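Local coordinates for alpha-Amylase (PDB 2B5D), which belongs to glycoside hydrolase family 57 and carries a largely parallel beta sheet flanked by helices, with a helical region following it in the chain, at residues A[221-226]-A[336-341]; A[227-232]-A[392-397]; A[236-241]-A[342-347]; A[330-335]-A[374-379]. One frame throughout, in Å; residues are numbered along the deposited sequence.

Contact 1: A[221-226]-A[336-341]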
loop_
_atom_site.group_PDB
_atom_site.type_symbol
_atom_site.label_atom_id
_atom_site.label_comp_id
_atom_site.label_asym_id
_atom_site.label_seq_id
_atom_site.Cartn_x
_atom_site.Cartn_y
_atom_site.Cartn_z
ATOM N N GLY A 221 -12.284 22.653 43.718
ATOM C CA GLY A 221 -11.778 21.886 42.568
ATOM C C GLY A 221 -12.769 21.527 41.467
ATOM O O GLY A 221 -13.560 22.384 41.048
ATOM N N VAL A 222 -12.779 20.264 41.010
ATOM C CA VAL A 222 -13.646 19.884 39.902
ATOM C C VAL A 222 -15.023 19.522 40.325
ATOM O O VAL A 222 -15.846 19.137 39.496
ATOM C CB VAL A 222 -13.066 18.733 39.036
ATOM C CG1 VAL A 222 -11.791 19.182 38.403
ATOM C CG2 VAL A 222 -12.850 17.384 39.881
ATOM N N TYR A 223 -15.292 19.655 41.622
ATOM C CA TYR A 223 -16.566 19.193 42.226
ATOM C C TYR A 223 -17.625 20.274 42.428
ATOM O O TYR A 223 -18.660 20.038 43.053
ATOM C CB TYR A 223 -16.284 18.450 43.576
ATOM C CG TYR A 223 -15.323 17.323 43.301
ATOM C CD1 TYR A 223 -15.737 16.210 42.562
ATOM C CD2 TYR A 223 -13.987 17.404 43.715
ATOM C CE1 TYR A 223 -14.838 15.159 42.268
ATOM C CE2 TYR A 223 -13.107 16.376 43.447
ATOM C CZ TYR A 223 -13.531 15.270 42.716
ATOM O OH TYR A 223 -12.629 14.295 42.389
ATOM N N ARG A 224 -17.381 21.440 41.862
ATOM C CA ARG A 224 -18.469 22.371 41.558
ATOM C C ARG A 224 -18.184 23.067 40.201
ATOM O O ARG A 224 -17.028 23.406 39.910
ATOM C CB ARG A 224 -18.601 23.373 42.721
ATOM C CG ARG A 224 -19.610 22.816 43.807
ATOM C CD ARG A 224 -19.839 23.763 44.916
ATOM N NE ARG A 224 -21.033 24.635 44.808
ATOM C CZ ARG A 224 -22.276 24.234 45.055
ATOM N NH1 ARG A 224 -22.534 22.963 45.355
ATOM N NH2 ARG A 224 -23.271 25.097 44.967
ATOM N N PRO A 225 -19.229 23.325 39.406
ATOM C CA PRO A 225 -19.051 24.163 38.226
ATOM C C PRO A 225 -18.515 25.550 38.594
ATOM O O PRO A 225 -18.596 25.984 39.739
ATOM C CB PRO A 225 -20.480 24.325 37.691
ATOM C CG PRO A 225 -21.361 24.012 38.871
ATOM C CD PRO A 225 -20.621 22.899 39.550
ATOM N N ILE A 226 -17.929 26.224 37.634
ATOM C CA ILE A 226 -17.576 27.611 37.837
ATOM C C ILE A 226 -18.409 28.360 36.825
ATOM O O ILE A 226 -19.039 27.736 35.979
ATOM C CB ILE A 226 -16.079 27.879 37.576
ATOM C CG1 ILE A 226 -15.765 27.656 36.081
ATOM C CG2 ILE A 226 -15.225 27.129 38.615
ATOM C CD1 ILE A 226 -14.413 28.098 35.652
ATOM N N ASP A 336 -17.910 16.457 53.651
ATOM C CA ASP A 336 -17.221 16.745 54.889
ATOM C C ASP A 336 -16.065 17.755 54.706
ATOM O O ASP A 336 -15.865 18.608 55.565
ATOM C CB ASP A 336 -16.794 15.444 55.588
ATOM C CG ASP A 336 -15.807 15.692 56.736
ATOM O OD1 ASP A 336 -16.250 15.981 57.896
ATOM O OD2 ASP A 336 -14.580 15.600 56.463
ATOM N N ILE A 337 -15.328 17.675 53.598
ATOM C CA ILE A 337 -14.235 18.634 53.321
ATOM C C ILE A 337 -14.718 19.995 52.746
ATOM O O ILE A 337 -14.068 21.026 52.972
ATOM C CB ILE A 337 -13.141 18.019 52.414
ATOM C CG1 ILE A 337 -12.208 17.127 53.221
ATOM C CG2 ILE A 337 -12.278 19.095 51.741
ATOM C CD1 ILE A 337 -11.369 16.159 52.353
ATOM N N MET A 338 -15.854 19.998 52.044
ATOM C CA MET A 338 -16.316 21.156 51.277
ATOM C C MET A 338 -17.339 21.986 52.004
ATOM O O MET A 338 -17.246 23.201 51.991
ATOM C CB MET A 338 -16.956 20.731 49.943
ATOM C CG MET A 338 -15.971 20.140 48.955
ATOM S SD MET A 338 -16.641 19.736 47.325
ATOM C CE MET A 338 -14.993 19.833 46.613
ATOM N N GLY A 339 -18.357 21.341 52.566
ATOM C CA GLY A 339 -19.398 22.072 53.249
ATOM C C GLY A 339 -20.542 22.408 52.316
ATOM O O GLY A 339 -21.548 23.031 52.705
ATOM N N VAL A 340 -20.395 22.013 51.062
ATOM C CA VAL A 340 -21.538 22.035 50.157
ATOM C C VAL A 340 -21.564 20.719 49.345
ATOM O O VAL A 340 -20.609 19.935 49.374
ATOM C CB VAL A 340 -21.552 23.335 49.305
ATOM C CG1 VAL A 340 -20.328 23.406 48.341
ATOM C CG2 VAL A 340 -22.911 23.502 48.603
ATOM N N GLU A 341 -22.676 20.463 48.682
ATOM C CA GLU A 341 -22.848 19.260 47.886
ATOM C C GLU A 341 -21.873 19.217 46.662
ATOM O O GLU A 341 -21.875 20.126 45.828
ATOM C CB GLU A 341 -24.315 19.165 47.441
ATOM C CG GLU A 341 -25.301 18.858 48.585
ATOM C CD GLU A 341 -26.753 19.329 48.305
ATOM O OE1 GLU A 341 -27.713 18.543 48.552
ATOM O OE2 GLU A 341 -26.936 20.498 47.847
#
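Met338, in the last turn of helix 309-338, lays its methyl CE against the start of the Tyr223 side chain, 3.6 Å from CB, and the two side chains cross at about a right angle. With CG anti to its own carbonyl carbon (chi1 -68°) and the chain extended beyond it, the thioether spans the gap between helix end and loop, a reach that suits a long, unbranched residue. Gly339 then ends the helix with a positive phi of 92°, where a beta carbon would collide with the preceding carbonyl oxygen. The turn brings Val340 against Arg224: CG2 lies over one face of the guanidinium, offset toward its rim and 3.3 Å from NH1, while CG1 packs on CD at 3.5 Å. A branched valine can thus touch both the aliphatic and the flat part of the arginine. Glu341 contributes its backbone, its O accepting a weak hydrogen bond of 3.0 Å from Arg224 NH1 at the edge of the guanidinium, bent to 129° at the hydrogen. Arg224 NH2 is held separately by the carbonyl of Glu391, and the Tyr223 hydroxyl by Asp238. The contact joins the turn between helix 309-338 and strand 343-349 to the loop ahead of strand 226-227, with Tyr223 packed on Leu334 of that helix and on Ile344 of that strand.

Contact 2: A[227-232]-A[392-397]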
loop_
_atom_site.group_PDB
_atom_site.type_symbol
_atom_site.label_atom_id
_atom_site.label_comp_id
_atom_site.label_asym_id
_atom_site.label_seq_id
_atom_site.Cartn_x
_atom_site.Cartn_y
_atom_site.Cartn_z
ATOM N N MET A 227 -18.408 29.684 36.916
ATOM C CA MET A 227 -19.083 30.549 35.915
ATOM C C MET A 227 -17.981 31.396 35.331
ATOM O O MET A 227 -17.161 31.901 36.101
ATOM C CB MET A 227 -20.090 31.437 36.596
ATOM C CG MET A 227 -21.068 32.084 35.582
ATOM S SD MET A 227 -21.793 33.573 36.342
ATOM C CE MET A 227 -23.494 33.009 36.373
ATOM N N THR A 228 -17.850 31.450 34.000
ATOM C CA THR A 228 -16.845 32.404 33.425
ATOM C C THR A 228 -17.236 33.881 33.650
ATOM O O THR A 228 -18.429 34.171 33.847
ATOM C CB THR A 228 -16.709 32.233 31.941
ATOM O OG1 THR A 228 -18.018 32.412 31.352
ATOM C CG2 THR A 228 -16.137 30.813 31.681
ATOM N N PRO A 229 -16.254 34.803 33.624
ATOM C CA PRO A 229 -16.749 36.197 33.724
ATOM C C PRO A 229 -17.955 36.564 32.826
ATOM O O PRO A 229 -18.760 37.397 33.262
ATOM C CB PRO A 229 -15.537 37.066 33.367
ATOM C CG PRO A 229 -14.313 36.233 33.801
ATOM C CD PRO A 229 -14.778 34.725 33.567
ATOM N N SER A 230 -18.088 35.911 31.648
ATOM C CA SER A 230 -19.107 36.122 30.610
ATOM C C SER A 230 -20.466 35.535 30.947
ATOM O O SER A 230 -21.448 35.700 30.160
ATOM C CB SER A 230 -18.629 35.503 29.284
ATOM O OG SER A 230 -17.468 34.616 29.424
ATOM N N GLY A 231 -20.510 34.824 32.090
ATOM C CA GLY A 231 -21.722 34.119 32.604
ATOM C C GLY A 231 -21.969 32.710 32.112
ATOM O O GLY A 231 -23.099 32.115 32.276
ATOM N N VAL A 232 -20.948 32.160 31.473
ATOM C CA VAL A 232 -21.087 30.771 30.948
ATOM C C VAL A 232 -20.557 29.783 32.024
ATOM O O VAL A 232 -19.455 29.956 32.569
ATOM C CB VAL A 232 -20.466 30.560 29.483
ATOM C CG1 VAL A 232 -20.815 29.182 28.961
ATOM C CG2 VAL A 232 -21.021 31.588 28.480
ATOM N N VAL A 392 -21.588 29.806 43.366
ATOM C CA VAL A 392 -20.688 29.336 42.350
ATOM C C VAL A 392 -19.657 30.404 42.214
ATOM O O VAL A 392 -19.983 31.591 42.198
ATOM C CB VAL A 392 -21.375 28.994 40.991
ATOM C CG1 VAL A 392 -22.827 29.471 40.944
ATOM C CG2 VAL A 392 -20.526 29.466 39.792
ATOM N N GLN A 393 -18.419 29.981 42.164
ATOM C CA GLN A 393 -17.269 30.841 41.994
ATOM C C GLN A 393 -17.129 31.276 40.530
ATOM O O GLN A 393 -17.584 30.554 39.625
ATOM C CB GLN A 393 -16.042 30.047 42.404
ATOM C CG GLN A 393 -14.738 30.754 42.293
ATOM C CD GLN A 393 -13.609 29.985 42.941
ATOM O OE1 GLN A 393 -12.779 30.575 43.595
ATOM N NE2 GLN A 393 -13.607 28.656 42.810
ATOM N N ILE A 394 -16.463 32.417 40.306
ATOM C CA ILE A 394 -16.222 32.915 38.978
ATOM C C ILE A 394 -14.760 32.691 38.641
ATOM O O ILE A 394 -13.865 33.088 39.394
ATOM C CB ILE A 394 -16.557 34.442 38.837
ATOM C CG1 ILE A 394 -18.039 34.684 39.052
ATOM C CG2 ILE A 394 -16.226 34.934 37.439
ATOM C CD1 ILE A 394 -18.384 36.144 39.087
ATOM N N ALA A 395 -14.495 32.091 37.489
ATOM C CA ALA A 395 -13.107 31.759 37.191
ATOM C C ALA A 395 -12.931 31.720 35.710
ATOM O O ALA A 395 -13.875 31.567 34.993
ATOM C CB ALA A 395 -12.718 30.374 37.850
ATOM N N THR A 396 -11.711 31.898 35.247
ATOM C CA THR A 396 -11.486 31.641 33.829
ATOM C C THR A 396 -10.675 30.348 33.567
ATOM O O THR A 396 -9.525 30.268 33.963
ATOM C CB THR A 396 -10.967 32.892 33.024
ATOM O OG1 THR A 396 -9.550 32.916 33.009
ATOM C CG2 THR A 396 -11.427 34.158 33.638
ATOM N N PRO A 397 -11.290 29.363 32.894
ATOM C CA PRO A 397 -10.636 28.079 32.557
ATOM C C PRO A 397 -9.379 28.229 31.703
ATOM O O PRO A 397 -9.283 29.147 30.875
ATOM C CB PRO A 397 -11.709 27.335 31.776
ATOM C CG PRO A 397 -12.979 27.973 32.145
ATOM C CD PRO A 397 -12.687 29.397 32.432
#
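Met227 bridges to Ile394 through two backbone hydrogen bonds: its N donates to Gln393 O at 3.0 Å, and its O accepts from Ala395 N, also at 3.0 Å. The carbonyl oxygen of Met227 further receives a CA-H...O contact from Ile394, so a single bridge gathers several interactions on one residue. Beside it, Met227 CB rests on Val392 CG2 at 3.8 Å. The Thr228 side chain starts away from the facing segment, yet its methyl CG2 meets Pro397 CD at 3.8 Å, the two groups crossing at about a right angle. Its OG1 sits between the backbone N and the carbonyl carbon (chi1 57°) and faces back into its own turn, where it accepts from Val232 N and shares a hydrogen bond with Ser230 OG. Threonine therefore serves both sides, its methyl toward Pro397 and its hydroxyl toward its own turn. Pro229 follows, its CD pressed to Thr396 CG2 at a tight 3.4 Å and also near Ile394 CG2; the ring's restricted phi fits the second position of the type I turn from Thr228 to Gly231. Gly231 closes that turn with a positive phi, readily adopted without a side chain. The contact thus pins the hairpin connecting antiparallel strands 226-227 and 233-236 to the loop after helix 382-388, while Thr228, Ser230 and Val232 pack on helix 192-198 and Val392 on Phe233.

Contact 3: A[236-241]-A[342-347]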
loop_
_atom_site.group_PDB
_atom_site.type_symbol
_atom_site.label_atom_id
_atom_site.label_comp_id
_atom_site.label_asym_id
_atom_site.label_seq_id
_atom_site.Cartn_x
_atom_site.Cartn_y
_atom_site.Cartn_z
ATOM N N ALA A 236 -16.198 20.629 35.171
ATOM C CA ALA A 236 -14.966 19.904 34.927
ATOM C C ALA A 236 -15.113 18.413 35.286
ATOM O O ALA A 236 -15.717 18.026 36.305
ATOM C CB ALA A 236 -13.754 20.543 35.583
ATOM N N ARG A 237 -14.617 17.600 34.370
ATOM C CA ARG A 237 -14.443 16.128 34.531
ATOM C C ARG A 237 -13.892 15.723 35.906
ATOM O O ARG A 237 -12.820 16.197 36.296
ATOM C CB ARG A 237 -13.404 15.677 33.489
ATOM C CG ARG A 237 -13.772 14.513 32.735
ATOM C CD ARG A 237 -12.661 14.183 31.802
ATOM N NE ARG A 237 -11.598 13.401 32.443
ATOM C CZ ARG A 237 -10.396 13.900 32.611
ATOM N NH1 ARG A 237 -9.417 13.229 33.202
ATOM N NH2 ARG A 237 -10.208 15.135 32.177
ATOM N N ASP A 238 -14.568 14.798 36.577
ATOM C CA ASP A 238 -13.979 14.115 37.774
ATOM C C ASP A 238 -12.971 13.089 37.277
ATOM O O ASP A 238 -13.350 12.098 36.663
ATOM C CB ASP A 238 -15.076 13.423 38.628
ATOM C CG ASP A 238 -14.498 12.513 39.740
ATOM O OD1 ASP A 238 -13.316 12.648 40.174
ATOM O OD2 ASP A 238 -15.267 11.662 40.181
ATOM N N PRO A 239 -11.692 13.325 37.530
ATOM C CA PRO A 239 -10.667 12.446 36.996
ATOM C C PRO A 239 -10.634 11.063 37.729
ATOM O O PRO A 239 -10.003 10.129 37.241
ATOM C CB PRO A 239 -9.366 13.214 37.289
ATOM C CG PRO A 239 -9.736 14.109 38.534
ATOM C CD PRO A 239 -11.169 14.366 38.446
ATOM N N GLU A 240 -11.270 10.977 38.894
ATOM C CA GLU A 240 -11.490 9.729 39.600
ATOM C C GLU A 240 -12.547 8.897 38.915
ATOM O O GLU A 240 -12.585 7.674 39.127
ATOM C CB GLU A 240 -11.908 9.969 41.053
ATOM C CG GLU A 240 -10.862 10.646 41.850
ATOM C CD GLU A 240 -11.135 10.563 43.343
ATOM O OE1 GLU A 240 -10.435 11.260 44.107
ATOM O OE2 GLU A 240 -12.038 9.810 43.759
ATOM N N SER A 241 -13.408 9.527 38.111
ATOM C CA SER A 241 -14.336 8.758 37.291
ATOM C C SER A 241 -13.856 8.662 35.806
ATOM O O SER A 241 -14.651 8.681 34.894
ATOM C CB SER A 241 -15.762 9.287 37.398
ATOM O OG SER A 241 -16.200 9.535 38.737
ATOM N N PRO A 342 -21.035 18.147 46.562
ATOM C CA PRO A 342 -20.191 17.974 45.381
ATOM C C PRO A 342 -21.046 17.650 44.163
ATOM O O PRO A 342 -22.152 17.093 44.290
ATOM C CB PRO A 342 -19.281 16.814 45.751
ATOM C CG PRO A 342 -20.090 16.036 46.804
ATOM C CD PRO A 342 -20.868 17.057 47.550
ATOM N N VAL A 343 -20.608 18.105 42.992
ATOM C CA VAL A 343 -21.187 17.553 41.779
ATOM C C VAL A 343 -20.103 16.828 41.010
ATOM O O VAL A 343 -19.050 17.351 40.712
ATOM C CB VAL A 343 -22.215 18.494 40.991
ATOM C CG1 VAL A 343 -22.311 19.869 41.573
ATOM C CG2 VAL A 343 -22.026 18.475 39.470
ATOM N N ILE A 344 -20.329 15.544 40.843
ATOM C CA ILE A 344 -19.283 14.654 40.370
ATOM C C ILE A 344 -19.603 14.509 38.916
ATOM O O ILE A 344 -20.715 14.021 38.551
ATOM C CB ILE A 344 -19.299 13.308 41.182
ATOM C CG1 ILE A 344 -18.850 13.608 42.633
ATOM C CG2 ILE A 344 -18.468 12.281 40.483
ATOM C CD1 ILE A 344 -19.270 12.577 43.713
ATOM N N VAL A 345 -18.702 15.034 38.082
ATOM C CA VAL A 345 -18.986 15.011 36.621
ATOM C C VAL A 345 -18.226 13.871 35.946
ATOM O O VAL A 345 -16.960 13.826 35.952
ATOM C CB VAL A 345 -18.707 16.366 35.878
ATOM C CG1 VAL A 345 -19.136 16.258 34.337
ATOM C CG2 VAL A 345 -19.439 17.536 36.566
ATOM N N ALA A 346 -19.008 12.963 35.384
ATOM C CA ALA A 346 -18.456 11.721 34.798
ATOM C C ALA A 346 -18.961 11.480 33.356
ATOM O O ALA A 346 -20.084 10.971 33.150
ATOM C CB ALA A 346 -18.778 10.521 35.721
ATOM N N PRO A 347 -18.190 11.966 32.364
ATOM C CA PRO A 347 -18.481 11.817 30.956
ATOM C C PRO A 347 -17.850 10.590 30.297
ATOM O O PRO A 347 -16.663 10.300 30.496
ATOM C CB PRO A 347 -17.871 13.069 30.340
ATOM C CG PRO A 347 -16.729 13.340 31.175
ATOM C CD PRO A 347 -17.027 12.850 32.562
HETATM O O HOH W 1 -16.518 16.311 38.667
#
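Asp238 N donates to Val345 O over 2.7 Å, nearly straight at 167°, and around this bond the contact is closely packed. The Asp238 side chain, with CG anti to the backbone N (chi1 171°), lies beside that of Ile344 and points the same way, bringing OD2 to 3.3 Å from the isoleucine CG2. Ser241 CB meets Ala346 CB at 3.7 Å, small against small, which lets the turn come close to the strand. Arg237 CG packs on Pro347 CG at 3.5 Å, the guanidinium going on to a salt bridge with Asp207 and a cation-pi contact with Trp402. On its own side Asp238 OD1 accepts from Glu240 N in an Asx turn, and OD2 accepts from Ser241 OG at 2.7 Å, both donors standing well above the carboxylate plane. With Tyr223 OH and Gln330 NE2 as further donors, the buried carboxylate is well supplied, an environment that would be expected to stabilise its negative charge. Strand 343-349 runs parallel to strand 3-11 in the sheet of this family 57 fold, and here the chain leaving strand 233-236 comes up to it. Toward Ala236 the fit is looser: a water lies 3.0 Å from Ala236 O and accepts from Val345 N at 2.6 Å, filling in where the two backbones do not pair directly.

Contact 4: A[330-335]-A[374-379]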
loop_
_atom_site.group_PDB
_atom_site.type_symbol
_atom_site.label_atom_id
_atom_site.label_comp_id
_atom_site.label_asym_id
_atom_site.label_seq_id
_atom_site.Cartn_x
_atom_site.Cartn_y
_atom_site.Cartn_z
ATOM N N GLN A 330 -16.939 8.716 47.964
ATOM C CA GLN A 330 -16.342 9.992 47.463
ATOM C C GLN A 330 -17.214 11.221 47.831
ATOM O O GLN A 330 -16.700 12.205 48.331
ATOM C CB GLN A 330 -16.011 9.882 45.966
ATOM C CG GLN A 330 -15.655 11.233 45.246
ATOM C CD GLN A 330 -15.668 11.097 43.738
ATOM O OE1 GLN A 330 -16.651 10.636 43.143
ATOM N NE2 GLN A 330 -14.589 11.502 43.117
ATOM N N ALA A 331 -18.527 11.096 47.679
ATOM C CA ALA A 331 -19.446 12.108 48.108
ATOM C C ALA A 331 -19.296 12.511 49.581
ATOM O O ALA A 331 -19.205 13.715 49.907
ATOM C CB ALA A 331 -20.895 11.693 47.807
ATOM N N ARG A 332 -19.269 11.509 50.474
ATOM C CA ARG A 332 -19.267 11.768 51.899
ATOM C C ARG A 332 -17.990 12.477 52.281
ATOM O O ARG A 332 -18.028 13.467 53.022
ATOM C CB ARG A 332 -19.436 10.462 52.694
ATOM C CG ARG A 332 -20.881 9.904 52.732
ATOM C CD ARG A 332 -20.972 8.775 53.787
ATOM N NE ARG A 332 -19.891 7.804 53.556
ATOM C CZ ARG A 332 -20.055 6.642 52.928
ATOM N NH1 ARG A 332 -21.274 6.267 52.504
ATOM N NH2 ARG A 332 -19.000 5.851 52.746
ATOM N N ARG A 333 -16.867 11.988 51.769
ATOM C CA ARG A 333 -15.576 12.600 52.003
ATOM C C ARG A 333 -15.555 14.081 51.533
ATOM O O ARG A 333 -14.943 14.941 52.177
ATOM C CB ARG A 333 -14.537 11.792 51.235
ATOM C CG ARG A 333 -13.132 12.362 51.226
ATOM C CD ARG A 333 -12.171 11.440 50.487
ATOM N NE ARG A 333 -12.184 11.575 49.025
ATOM C CZ ARG A 333 -12.588 10.634 48.163
ATOM N NH1 ARG A 333 -13.030 9.432 48.591
ATOM N NH2 ARG A 333 -12.531 10.888 46.860
ATOM N N LEU A 334 -16.207 14.355 50.400
ATOM C CA LEU A 334 -16.203 15.675 49.781
ATOM C C LEU A 334 -17.114 16.634 50.522
ATOM O O LEU A 334 -16.725 17.750 50.745
ATOM C CB LEU A 334 -16.636 15.600 48.309
ATOM C CG LEU A 334 -15.678 15.673 47.104
ATOM C CD1 LEU A 334 -14.211 15.543 47.398
ATOM C CD2 LEU A 334 -16.150 14.693 46.008
ATOM N N MET A 335 -18.333 16.204 50.857
ATOM C CA MET A 335 -19.244 16.989 51.691
ATOM C C MET A 335 -18.532 17.422 52.979
ATOM O O MET A 335 -18.508 18.618 53.338
ATOM C CB MET A 335 -20.521 16.199 52.001
ATOM C CG MET A 335 -21.603 16.413 50.976
ATOM S SD MET A 335 -23.105 15.398 50.986
ATOM C CE MET A 335 -22.428 13.726 50.817
ATOM N N SER A 374 -30.047 5.157 47.012
ATOM C CA SER A 374 -29.025 5.739 47.907
ATOM C C SER A 374 -29.489 6.967 48.689
ATOM O O SER A 374 -30.154 7.849 48.158
ATOM C CB SER A 374 -27.756 6.109 47.145
ATOM O OG SER A 374 -26.824 6.759 47.998
ATOM N N LYS A 375 -29.107 6.994 49.965
ATOM C CA LYS A 375 -29.353 8.122 50.839
ATOM C C LYS A 375 -28.173 9.114 50.804
ATOM O O LYS A 375 -28.239 10.190 51.395
ATOM C CB LYS A 375 -29.647 7.629 52.281
ATOM C CG LYS A 375 -31.032 6.953 52.453
ATOM C CD LYS A 375 -32.189 7.813 51.870
ATOM C CE LYS A 375 -33.560 7.087 51.892
ATOM N NZ LYS A 375 -34.182 7.040 53.261
ATOM N N ASP A 376 -27.100 8.752 50.114
ATOM C CA ASP A 376 -25.907 9.597 50.045
ATOM C C ASP A 376 -25.812 10.404 48.700
ATOM O O ASP A 376 -24.899 11.218 48.520
ATOM C CB ASP A 376 -24.636 8.724 50.229
ATOM C CG ASP A 376 -24.377 8.280 51.715
ATOM O OD1 ASP A 376 -24.457 9.124 52.666
ATOM O OD2 ASP A 376 -24.024 7.080 51.927
ATOM N N LEU A 377 -26.739 10.157 47.770
ATOM C CA LEU A 377 -26.513 10.438 46.343
ATOM C C LEU A 377 -27.795 10.684 45.602
ATOM O O LEU A 377 -28.821 10.062 45.858
ATOM C CB LEU A 377 -25.785 9.293 45.610
ATOM C CG LEU A 377 -24.336 8.902 45.843
ATOM C CD1 LEU A 377 -23.999 7.812 44.872
ATOM C CD2 LEU A 377 -23.354 10.053 45.692
ATOM N N LYS A 378 -27.687 11.603 44.657
ATOM C CA LYS A 378 -28.768 12.001 43.782
ATOM C C LYS A 378 -28.224 12.051 42.334
ATOM O O LYS A 378 -27.098 12.499 42.099
ATOM C CB LYS A 378 -29.222 13.396 44.219
ATOM C CG LYS A 378 -30.533 13.876 43.560
ATOM C CD LYS A 378 -31.066 15.095 44.269
ATOM C CE LYS A 378 -29.921 16.040 44.650
ATOM N NZ LYS A 378 -30.370 17.479 44.777
ATOM N N LEU A 379 -29.001 11.566 41.376
ATOM C CA LEU A 379 -28.691 11.823 39.973
ATOM C C LEU A 379 -29.183 13.233 39.666
ATOM O O LEU A 379 -30.273 13.578 40.072
ATOM C CB LEU A 379 -29.400 10.852 39.048
ATOM C CG LEU A 379 -29.122 9.347 39.177
ATOM C CD1 LEU A 379 -30.011 8.559 38.182
ATOM C CD2 LEU A 379 -27.664 9.009 38.974
#
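Arg332 brings its CG and CD each to 3.7 Å from Asp376 OD1, the two side chains crossing obliquely, before its head group turns to meet the other oxygen. The bend at chi3 (-51°) sets NE off the line of the chain, and NH1 reaches OD2 at 2.9 Å in a salt bridge. That oxygen lies in the guanidinium plane, whereas the nitrogen comes from above the carboxylate plane; the two flat groups are 68° apart, and the salt bridge is made through one N-H...O hydrogen bond, bent to 138°. Next to Arg332 in the helix, the small Ala331 CB fits against Leu377 CD2 at 3.6 Å, and one turn on the methyl of Met335 approaches Asp376 O. Ser374 OG accepts from Asp376 N, forming an ST turn that steadies the backbone carrying the acid. Leu377 also packs on Ile5 of strand 3-11 and Val371 of helix 360-373, so helix 309-338 is packed here against strand 377-379, which pairs in parallel with strand 3-11. Chemically, the contact pairs an apolar patch on the buried side with an ion pair at the exposed Arg332, where solvent would be expected to weaken the attraction.

Overall arrangement
Contacts 1, 3 and 4 cluster, their centres 11 to 13 Å apart, while contact 2 lies 15 Å from contact 1 and about 25 Å from contact 4, centre to centre. Helix 309-338 supplies both contact 1 and contact 4, and strand 343-349, which follows it, supplies contact 3. Along the chain 221-226, 227-232 and 236-241 come first, then 330-335, 336-341 and 342-347 in unbroken succession, then 374-379 and 392-397. Tyr223 joins contact 1 to contact 3, and Asp238 and Gln330 join contact 3 to contact 4. Sequence-distant pieces of the family 57 fold are thus tied together around helix 309-338 and strand 343-349, with contact 2 farther off.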